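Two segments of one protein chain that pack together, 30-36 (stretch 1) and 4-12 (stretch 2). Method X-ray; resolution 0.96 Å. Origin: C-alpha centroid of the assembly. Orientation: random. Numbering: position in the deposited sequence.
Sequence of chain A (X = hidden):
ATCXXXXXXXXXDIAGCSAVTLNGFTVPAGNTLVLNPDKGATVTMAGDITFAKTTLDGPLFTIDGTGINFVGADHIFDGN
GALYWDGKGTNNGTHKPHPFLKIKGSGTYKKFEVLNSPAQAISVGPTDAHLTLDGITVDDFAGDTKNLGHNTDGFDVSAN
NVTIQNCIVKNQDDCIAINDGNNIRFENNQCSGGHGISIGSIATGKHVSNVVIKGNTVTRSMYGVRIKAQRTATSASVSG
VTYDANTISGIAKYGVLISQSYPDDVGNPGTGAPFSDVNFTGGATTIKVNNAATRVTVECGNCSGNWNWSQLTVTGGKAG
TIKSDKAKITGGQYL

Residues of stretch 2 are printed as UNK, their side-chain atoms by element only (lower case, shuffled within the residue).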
# COMPACT_ATOMS: atom_id res chain seq x y z
N GLY A 30 6.70 -14.90 20.63
CA GLY A 30 7.53 -15.96 20.06
C GLY A 30 6.76 -16.91 19.17
O GLY A 30 7.30 -17.95 18.74
N ASN A 31 5.49 -16.60 18.83
CA ASN A 31 4.69 -17.47 17.94
C ASN A 31 4.16 -16.69 16.75
O ASN A 31 4.05 -15.47 16.78
CB ASN A 31 3.46 -18.00 18.72
CG ASN A 31 3.92 -19.05 19.73
OD1 ASN A 31 3.85 -20.21 19.44
ND2 ASN A 31 4.41 -18.64 20.90
N THR A 32 3.83 -17.45 15.69
CA THR A 32 3.13 -16.84 14.57
C THR A 32 1.86 -17.63 14.28
O THR A 32 1.72 -18.79 14.75
CB THR A 32 3.99 -16.75 13.31
OG1 THR A 32 4.32 -18.09 12.95
CG2 THR A 32 5.24 -15.93 13.53
N LEU A 33 0.95 -17.01 13.54
CA LEU A 33 -0.34 -17.62 13.16
C LEU A 33 -0.31 -17.83 11.66
O LEU A 33 -0.28 -16.87 10.91
CB LEU A 33 -1.47 -16.72 13.61
CG LEU A 33 -2.89 -17.22 13.21
CD1 LEU A 33 -3.13 -18.64 13.78
CD2 LEU A 33 -3.94 -16.26 13.72
N VAL A 34 -0.28 -19.10 11.27
CA VAL A 34 -0.14 -19.49 9.85
C VAL A 34 -1.33 -20.36 9.47
O VAL A 34 -1.60 -21.38 10.07
CB VAL A 34 1.16 -20.26 9.64
CG1 VAL A 34 1.31 -20.74 8.18
CG2 VAL A 34 2.37 -19.34 9.99
N LEU A 35 -2.04 -19.92 8.41
CA LEU A 35 -3.18 -20.66 7.89
C LEU A 35 -2.94 -21.03 6.44
O LEU A 35 -2.67 -20.16 5.61
CB LEU A 35 -4.48 -19.85 8.00
CG LEU A 35 -4.95 -19.52 9.41
CD1 LEU A 35 -6.01 -18.42 9.40
CD2 LEU A 35 -5.46 -20.78 10.13
N ASN A 36 -3.09 -22.35 6.15
CA ASN A 36 -2.97 -22.87 4.80
C ASN A 36 -4.27 -23.60 4.46
O ASN A 36 -4.34 -24.85 4.54
CB ASN A 36 -1.78 -23.84 4.66
CG ASN A 36 -0.47 -23.08 4.78
OD1 ASN A 36 -0.19 -22.19 3.99
ND2 ASN A 36 0.35 -23.43 5.77
N UNK A 4 -12.43 -25.25 13.84
CA UNK A 4 -12.40 -23.97 14.57
C UNK A 4 -11.00 -23.81 15.11
O UNK A 4 -10.49 -24.65 15.83
c UNK A 4 -13.47 -22.64 16.51
o UNK A 4 -14.68 -24.16 15.18
c UNK A 4 -13.39 -23.97 15.75
N UNK A 5 -10.41 -22.68 14.80
CA UNK A 5 -9.06 -22.34 15.24
C UNK A 5 -9.14 -21.50 16.49
O UNK A 5 -9.71 -20.40 16.46
c UNK A 5 -6.91 -21.17 14.61
c UNK A 5 -8.30 -21.61 14.13
c UNK A 5 -8.22 -22.52 12.92
N UNK A 6 -8.59 -22.05 17.58
CA UNK A 6 -8.67 -21.40 18.87
C UNK A 6 -7.29 -21.00 19.41
O UNK A 6 -7.22 -20.41 20.50
c UNK A 6 -11.52 -23.42 20.50
n UNK A 6 -13.48 -24.91 20.93
c UNK A 6 -9.36 -22.37 19.90
c UNK A 6 -13.00 -23.68 20.23
c UNK A 6 -10.78 -22.78 19.36
N UNK A 7 -6.24 -21.31 18.69
CA UNK A 7 -4.86 -21.12 19.13
C UNK A 7 -3.93 -21.26 17.94
O UNK A 7 -4.38 -21.72 16.89
o UNK A 7 -4.30 -23.44 19.43
c UNK A 7 -4.43 -22.21 20.17
N UNK A 8 -2.67 -20.84 18.13
CA UNK A 8 -1.70 -21.00 17.05
C UNK A 8 -1.56 -22.48 16.75
O UNK A 8 -1.37 -22.82 15.59
c UNK A 8 -0.55 -18.81 17.55
c UNK A 8 0.42 -20.85 18.53
c UNK A 8 -0.35 -20.32 17.35
N UNK A 9 -1.64 -23.39 17.69
CA UNK A 9 -1.49 -24.80 17.35
C UNK A 9 -2.71 -25.34 16.60
O UNK A 9 -2.48 -26.21 15.72
o UNK A 9 1.19 -24.97 18.60
c UNK A 9 0.10 -24.91 19.22
o UNK A 9 -0.03 -24.27 20.31
c UNK A 9 -1.17 -25.58 18.64
N UNK A 10 -3.91 -24.87 16.82
CA UNK A 10 -5.07 -25.35 16.06
C UNK A 10 -4.93 -25.03 14.59
O UNK A 10 -5.55 -25.66 13.73
c UNK A 10 -6.35 -24.61 16.58
o UNK A 10 -7.83 -24.57 18.41
c UNK A 10 -6.92 -25.19 17.84
o UNK A 10 -6.48 -26.30 18.31
N UNK A 11 -4.17 -23.98 14.27
CA UNK A 11 -4.12 -23.50 12.90
C UNK A 11 -3.56 -24.49 11.93
O UNK A 11 -3.95 -24.45 10.79
c UNK A 11 -3.30 -22.21 12.87
N UNK A 12 -2.71 -25.38 12.43
CA UNK A 12 -2.13 -26.37 11.54
C UNK A 12 -3.08 -27.50 11.23
O UNK A 12 -2.69 -28.35 10.39
c UNK A 12 -0.81 -26.88 12.17
n UNK A 12 -1.69 -29.27 15.57
c UNK A 12 -1.05 -27.90 13.23
c UNK A 12 0.06 -28.10 14.28
c UNK A 12 -0.25 -29.28 15.19
O HOH W 1 0.29 -21.01 13.38
O HOH W 2 -3.01 -24.37 8.18

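Position 4 opens stretch 2 in strand geometry. Three side-chain atoms are present, a carbon carrying one oxygen and one carbon, and they stay out of reach of stretch 1. A branched carbon bearing a hydroxyl and a methyl is Thr4, a residue with no part in this contact.

Position 5 has three carbons, one of them carrying the other two, and no heteroatom. Its CA-to-CB bond points toward stretch 1, the side chain is buried, and one of the end carbons meets the end of Leu35. This is Val5, with chi1 in the t well; Val5 CG2 lies 4.3 Å from Leu35 CD2, an apolar contact at the end of the strand.

At position 6 four carbons run in a row and end in nitrogen, the mark of lysine. Lys6 is exposed and its side chain is out of reach of stretch 1.

Position 7 shows one carbon and one oxygen, hence Ser7. Its CB points away from stretch 1, and the hydroxyl serves its own stretch: the backbone N of position 10 donates to Ser7 OG at 3.0 Å.

Position 8 is again a carbon carrying two carbons, but here it meets polar atoms of stretch 1: one methyl lies against Asn31 OD1 and the other against Thr32 O. The residue is Val8, with Val8 CG2 3.6 Å from Asn31 OD1 and Val8 CG1 3.6 Å from Thr32 O. It points toward stretch 1 and has the largest covered area of either stretch, 73 Å²; Leu33 CD1 also approaches Val8 CA to 4.3 Å.

Position 9 has two carbons, the second carrying two oxygens: a carboxylate on a short stem, Asp9. Its CB points away and no atom of it touches stretch 1.

Position 10 repeats that pattern and is Asp10. Its carboxylate turns back along its own stretch, where Lys6 N donates to Asp10 OD2 at 2.8 Å. With the bond from Asp10 N to Ser7 OG, this ties the turn together from both directions.

Position 11 has a single carbon. That CB of position 11 lies 3.4 Å from Val34 O, 3.7 Å from Leu33 CD1 and 3.8 Å from Leu35 CD2. A lone CB makes it Ala11. The single methyl touches both leucine ends and also lies close to the strand backbone at Val34 O.

Position 12 has four carbons in a row ending in nitrogen: Lys12, exposed and pointing away. Lys12 NZ donates to Asp9 O at 3.2 Å.

The contact buries 299 Å² without one direct hydrogen bond across it. Val5, Val8 and Ala11 point toward stretch 1, while Leu33 and Leu35 leave their backbone sideways and bring their ends nearer. Water supplies the polar link: one molecule donates to Thr32 O and weakly to Val8 O while accepting from Val34 N, and a second donates to Ala11 O and accepts from Asn36 N. The rule to read is small apolar groups set against a strand and the loop leading into it, charged groups kept off it, and water joining the backbones.

Stretch 2 4-12: TVKSVDDAK
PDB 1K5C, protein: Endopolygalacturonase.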